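Tail protein, 43 kDa (Neisseria meningitidis MC58, PDB 3D37) is of unknown function but probably forms part of a phage-like tail or baseplate. Local coordinates at residues 138-143 and 159-164; 211-216 and 247-252. One frame throughout, in Å; residues are numbered along the deposited sequence.

Interaction 1: 138-143 and 159-164; sequences PALGKI and ANSVGL
Leu140 and Ile143 reach from an irregular loop to the last turn of helix 151-161, and each puts a terminal methyl on Ser161. Leu140 CD1 lies 3.4 Å from Ser161 OG. The same methyl also meets Val162 CG2 at 3.9 Å, the two side chains crossing at about a right angle. With Ile143 CG1 anti to the carbonyl carbon (chi1 -59°), Ile143 CD1 presses on Ser161 CB at 3.4 Å, tighter than usual for two carbons. The Pro138 ring lies near Val162, though the modelled approach is too close to be trusted in detail. No hydrogen bond joins the two segments; methyls pack on Ser161 and Val162. The helix ends here in a Schellman motif with Gly163, at positive phi, as C-prime residue. Leu164 N bonds to Ala159 O at 2.7 Å, and Gly163 N to Asn160 O at 2.8 Å. Val162 N also bonds to Ala159 O, from the opposite face of that carbonyl's plane to Leu164 N. Ser161 OG is satisfied within its own helix by Ile158 O. Val113 of helix 113-121 touches Pro138, Leu140 and Val162, and Ile158 packs on Leu140 and Ile143. A backbone hydrogen bond with Met111 holds Leu140.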
loop_
_atom_site.group_PDB
_atom_site.type_symbol
_atom_site.label_atom_id
_atom_site.label_comp_id
_atom_site.label_asym_id
_atom_site.label_seq_id
_atom_site.Cartn_x
_atom_site.Cartn_y
_atom_site.Cartn_z
ATOM N N PRO A 138 39.331 -40.062 5.914
ATOM C CA PRO A 138 40.705 -39.916 5.445
ATOM C C PRO A 138 41.602 -39.307 6.492
ATOM O O PRO A 138 41.170 -38.407 7.224
ATOM C CB PRO A 138 40.573 -38.938 4.268
ATOM C CG PRO A 138 39.382 -38.169 4.587
ATOM C CD PRO A 138 38.431 -39.199 5.144
ATOM N N ALA A 139 42.833 -39.823 6.546
ATOM C CA ALA A 139 43.956 -39.130 7.170
ATOM C C ALA A 139 44.127 -37.830 6.404
ATOM O O ALA A 139 44.130 -37.823 5.190
ATOM C CB ALA A 139 45.246 -39.985 7.118
ATOM N N LEU A 140 44.225 -36.733 7.131
ATOM C CA LEU A 140 44.331 -35.412 6.542
ATOM C C LEU A 140 45.733 -35.161 6.109
ATOM O O LEU A 140 46.683 -35.729 6.687
ATOM C CB LEU A 140 43.960 -34.340 7.575
ATOM C CG LEU A 140 42.492 -33.906 7.829
ATOM C CD1 LEU A 140 41.691 -33.797 6.501
ATOM C CD2 LEU A 140 41.775 -34.749 8.864
ATOM N N GLY A 141 45.875 -34.299 5.112
ATOM C CA GLY A 141 47.166 -33.839 4.640
ATOM C C GLY A 141 47.650 -32.675 5.475
ATOM O O GLY A 141 47.328 -32.573 6.642
ATOM N N LYS A 142 48.429 -31.796 4.867
ATOM C CA LYS A 142 48.925 -30.595 5.526
ATOM C C LYS A 142 47.946 -29.445 5.367
ATOM O O LYS A 142 47.770 -28.934 4.270
ATOM C CB LYS A 142 50.290 -30.211 4.930
ATOM C CG LYS A 142 50.812 -28.795 5.248
ATOM C CD LYS A 142 52.272 -28.680 4.747
ATOM C CE LYS A 142 53.072 -27.540 5.409
ATOM N NZ LYS A 142 54.585 -27.705 5.214
ATOM N N ILE A 143 47.308 -29.028 6.451
ATOM C CA ILE A 143 46.363 -27.902 6.371
ATOM C C ILE A 143 46.897 -26.720 7.191
ATOM O O ILE A 143 47.002 -26.795 8.422
ATOM C CB ILE A 143 44.934 -28.288 6.790
ATOM C CG1 ILE A 143 44.391 -29.423 5.910
ATOM C CG2 ILE A 143 43.993 -27.088 6.652
ATOM C CD1 ILE A 143 43.900 -28.970 4.583
ATOM N N ALA A 159 37.701 -29.921 6.182
ATOM C CA ALA A 159 36.646 -30.746 5.600
ATOM C C ALA A 159 36.758 -30.746 4.073
ATOM O O ALA A 159 36.695 -31.808 3.447
ATOM C CB ALA A 159 35.198 -30.194 6.061
ATOM N N ASN A 160 36.974 -29.560 3.516
ATOM C CA ASN A 160 36.908 -29.343 2.093
ATOM C C ASN A 160 38.131 -29.971 1.414
ATOM O O ASN A 160 38.009 -30.533 0.300
ATOM C CB ASN A 160 36.745 -27.846 1.751
ATOM C CG ASN A 160 35.282 -27.317 1.954
ATOM O OD1 ASN A 160 34.335 -28.079 2.230
ATOM N ND2 ASN A 160 35.117 -26.011 1.833
ATOM N N SER A 161 39.274 -29.989 2.145
ATOM C CA SER A 161 40.506 -30.667 1.721
ATOM C C SER A 161 40.280 -32.110 1.317
ATOM O O SER A 161 41.055 -32.677 0.535
ATOM C CB SER A 161 41.558 -30.676 2.875
ATOM O OG SER A 161 41.397 -31.868 3.674
ATOM N N VAL A 162 39.299 -32.745 1.929
ATOM C CA VAL A 162 39.016 -34.150 1.681
ATOM C C VAL A 162 37.670 -34.275 1.004
ATOM O O VAL A 162 37.036 -35.333 1.098
ATOM C CB VAL A 162 39.022 -35.006 2.959
ATOM C CG1 VAL A 162 40.437 -35.616 3.199
ATOM C CG2 VAL A 162 38.537 -34.190 4.171
ATOM N N GLY A 163 37.260 -33.212 0.314
ATOM C CA GLY A 163 35.981 -33.191 -0.429
ATOM C C GLY A 163 34.756 -33.345 0.475
ATOM O O GLY A 163 33.746 -33.966 0.080
ATOM N N LEU A 164 34.852 -32.808 1.691
ATOM C CA LEU A 164 33.744 -32.857 2.645
ATOM C C LEU A 164 33.338 -31.442 3.071
ATOM O O LEU A 164 33.894 -30.450 2.603
ATOM C CB LEU A 164 34.077 -33.778 3.833
ATOM C CG LEU A 164 34.489 -35.240 3.526
ATOM C CD1 LEU A 164 34.680 -36.133 4.818
ATOM C CD2 LEU A 164 33.481 -35.899 2.601
#

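Interaction 2: 211-216 and 247-252; sequences NRFSEV and RPKTVV
Val216 and Lys249 form a parallel beta bridge, joining strand 215-220 to strand 249-252, which is outermost within this chain in a small three-stranded mixed sheet. Four hydrogen bonds cross the contact. In the backbone, Lys249 N donates to Glu215 O at 3.2 Å and Ser214 N to Arg247 O at 3.1 Å. The Ser214 hydroxyl adds a third: OG sits between the backbone N and the carbonyl carbon (chi1 73°) and accepts from Arg247 N, nearly straight. Arg247 NH1 gives the fourth, to Arg212 O, bent to 138° and coming from above the carbonyl plane. Arg247 NH2 bonds to Asp210 O and forms a salt bridge with Asp100 of the second subunit, so this arginine also reaches across a subunit interface. Among apolar side chains, Val216 CG1 meets Val251 CG2 at 4.2 Å, and Trp273 of helix 259-276 packs on Lys249 and Val251. Ring contacts centre on Phe213, which Trp273 meets edge-to-face. The Phe213 ring and the Arg247 guanidinium lie in nearly parallel planes, 4° apart, with Phe213 CE1 3.3 Å from Arg247 NH1. A CH-pi contact puts Lys249 CD over one face of the Phe213 ring, 3.8 Å from its centroid.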
loop_
_atom_site.group_PDB
_atom_site.type_symbol
_atom_site.label_atom_id
_atom_site.label_comp_id
_atom_site.label_asym_id
_atom_site.label_seq_id
_atom_site.Cartn_x
_atom_site.Cartn_y
_atom_site.Cartn_z
ATOM N N ASN A 211 30.444 -17.148 -12.807
ATOM C CA ASN A 211 31.605 -17.942 -12.522
ATOM C C ASN A 211 31.704 -19.101 -13.497
ATOM O O ASN A 211 32.165 -20.175 -13.160
ATOM C CB ASN A 211 31.571 -18.381 -11.057
ATOM C CG ASN A 211 32.059 -17.284 -10.120
ATOM O OD1 ASN A 211 33.023 -16.562 -10.435
ATOM N ND2 ASN A 211 31.429 -17.163 -8.972
ATOM N N ARG A 212 31.254 -18.844 -14.719
ATOM C CA ARG A 212 31.400 -19.773 -15.806
ATOM C C ARG A 212 32.531 -19.261 -16.693
ATOM O O ARG A 212 32.390 -18.282 -17.447
ATOM C CB ARG A 212 30.105 -19.894 -16.593
ATOM C CG ARG A 212 30.265 -20.800 -17.828
ATOM C CD ARG A 212 28.918 -21.423 -18.284
ATOM N NE ARG A 212 28.213 -20.593 -19.260
ATOM C CZ ARG A 212 28.468 -20.573 -20.577
ATOM N NH1 ARG A 212 27.758 -19.788 -21.398
ATOM N NH2 ARG A 212 29.439 -21.346 -21.087
ATOM N N PHE A 213 33.669 -19.928 -16.582
ATOM C CA PHE A 213 34.873 -19.483 -17.217
ATOM C C PHE A 213 35.179 -20.360 -18.428
ATOM O O PHE A 213 34.719 -21.514 -18.505
ATOM C CB PHE A 213 35.990 -19.506 -16.187
ATOM C CG PHE A 213 35.688 -18.673 -14.977
ATOM C CD1 PHE A 213 35.603 -17.298 -15.081
ATOM C CD2 PHE A 213 35.486 -19.251 -13.751
ATOM C CE1 PHE A 213 35.320 -16.524 -13.981
ATOM C CE2 PHE A 213 35.212 -18.474 -12.636
ATOM C CZ PHE A 213 35.134 -17.112 -12.754
ATOM N N SER A 214 35.913 -19.782 -19.381
ATOM C CA SER A 214 36.253 -20.458 -20.628
ATOM C C SER A 214 37.431 -21.438 -20.439
ATOM O O SER A 214 37.332 -22.617 -20.800
ATOM C CB SER A 214 36.568 -19.423 -21.721
ATOM O OG SER A 214 37.833 -18.803 -21.498
ATOM N N GLU A 215 38.546 -20.932 -19.915
ATOM C CA GLU A 215 39.645 -21.758 -19.468
ATOM C C GLU A 215 39.939 -21.328 -18.040
ATOM O O GLU A 215 39.817 -20.146 -17.712
ATOM C CB GLU A 215 40.921 -21.544 -20.304
ATOM C CG GLU A 215 40.776 -21.857 -21.818
ATOM C CD GLU A 215 42.111 -21.876 -22.573
ATOM O OE1 GLU A 215 43.189 -22.103 -21.956
ATOM O OE2 GLU A 215 42.062 -21.682 -23.814
ATOM N N VAL A 216 40.335 -22.270 -17.194
ATOM C CA VAL A 216 40.770 -21.921 -15.851
ATOM C C VAL A 216 42.076 -22.626 -15.617
ATOM O O VAL A 216 42.163 -23.840 -15.727
ATOM C CB VAL A 216 39.738 -22.282 -14.764
ATOM C CG1 VAL A 216 40.289 -21.935 -13.352
ATOM C CG2 VAL A 216 38.414 -21.544 -15.055
ATOM N N ARG A 247 36.986 -15.810 -21.337
ATOM C CA ARG A 247 36.828 -15.453 -19.932
ATOM C C ARG A 247 37.757 -16.307 -19.067
ATOM O O ARG A 247 37.302 -17.198 -18.348
ATOM C CB ARG A 247 35.347 -15.610 -19.547
ATOM C CG ARG A 247 34.911 -14.699 -18.454
ATOM C CD ARG A 247 33.425 -14.496 -18.480
ATOM N NE ARG A 247 33.022 -13.707 -17.333
ATOM C CZ ARG A 247 32.757 -14.212 -16.132
ATOM N NH1 ARG A 247 32.801 -15.529 -15.922
ATOM N NH2 ARG A 247 32.411 -13.388 -15.145
ATOM N N PRO A 248 39.078 -16.058 -19.171
ATOM C CA PRO A 248 40.091 -16.844 -18.485
ATOM C C PRO A 248 40.284 -16.470 -17.031
ATOM O O PRO A 248 40.157 -15.310 -16.642
ATOM C CB PRO A 248 41.374 -16.504 -19.251
ATOM C CG PRO A 248 41.159 -15.117 -19.718
ATOM C CD PRO A 248 39.690 -15.006 -20.009
ATOM N N LYS A 249 40.615 -17.457 -16.231
ATOM C CA LYS A 249 40.831 -17.214 -14.832
ATOM C C LYS A 249 42.029 -18.048 -14.423
ATOM O O LYS A 249 42.275 -19.120 -14.972
ATOM C CB LYS A 249 39.574 -17.561 -13.994
ATOM C CG LYS A 249 39.688 -17.051 -12.538
ATOM C CD LYS A 249 38.522 -17.445 -11.664
ATOM C CE LYS A 249 37.891 -16.231 -10.959
ATOM N NZ LYS A 249 38.633 -15.736 -9.750
ATOM N N THR A 250 42.789 -17.544 -13.473
ATOM C CA THR A 250 43.869 -18.325 -12.956
ATOM C C THR A 250 43.657 -18.346 -11.466
ATOM O O THR A 250 43.361 -17.308 -10.875
ATOM C CB THR A 250 45.274 -17.762 -13.356
ATOM O OG1 THR A 250 45.938 -17.206 -12.205
ATOM C CG2 THR A 250 45.184 -16.742 -14.503
ATOM N N VAL A 251 43.783 -19.529 -10.862
ATOM C CA VAL A 251 43.566 -19.706 -9.425
ATOM C C VAL A 251 44.802 -20.410 -8.796
ATOM O O VAL A 251 45.264 -21.417 -9.324
ATOM C CB VAL A 251 42.264 -20.540 -9.158
ATOM C CG1 VAL A 251 42.099 -20.811 -7.673
ATOM C CG2 VAL A 251 41.001 -19.840 -9.757
ATOM N N VAL A 252 45.315 -19.877 -7.684
ATOM C CA VAL A 252 46.337 -20.569 -6.908
ATOM C C VAL A 252 45.671 -21.429 -5.835
ATOM O O VAL A 252 44.884 -20.940 -5.038
ATOM C CB VAL A 252 47.412 -19.605 -6.275
ATOM C CG1 VAL A 252 48.263 -20.339 -5.215
ATOM C CG2 VAL A 252 48.324 -19.022 -7.350
#

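Overall arrangement
From the N terminus, the chain reaches interaction 1 after strand 130-133. There the loop at 138-143 meets the end of helix 151-161, closing a loop of 15 intervening residues that holds most of that helix. The chain then passes through strands 165-168, 174-177, 187-191 and 202-208 before interaction 2 opens at 211. That contact closes a longer loop of 30 residues, which includes strand 234-239 and returns to the same small sheet at 249-252. The two contacts follow in series and neither nest nor cross. Interaction 1 belongs to the gp44-like second domain and interaction 2 to the NMB1110-like third domain. The centres of interactions 1 and 2 are 24 Å apart. The nearest atoms of interactions 1 and 2 are about 13 Å apart, so they do not touch.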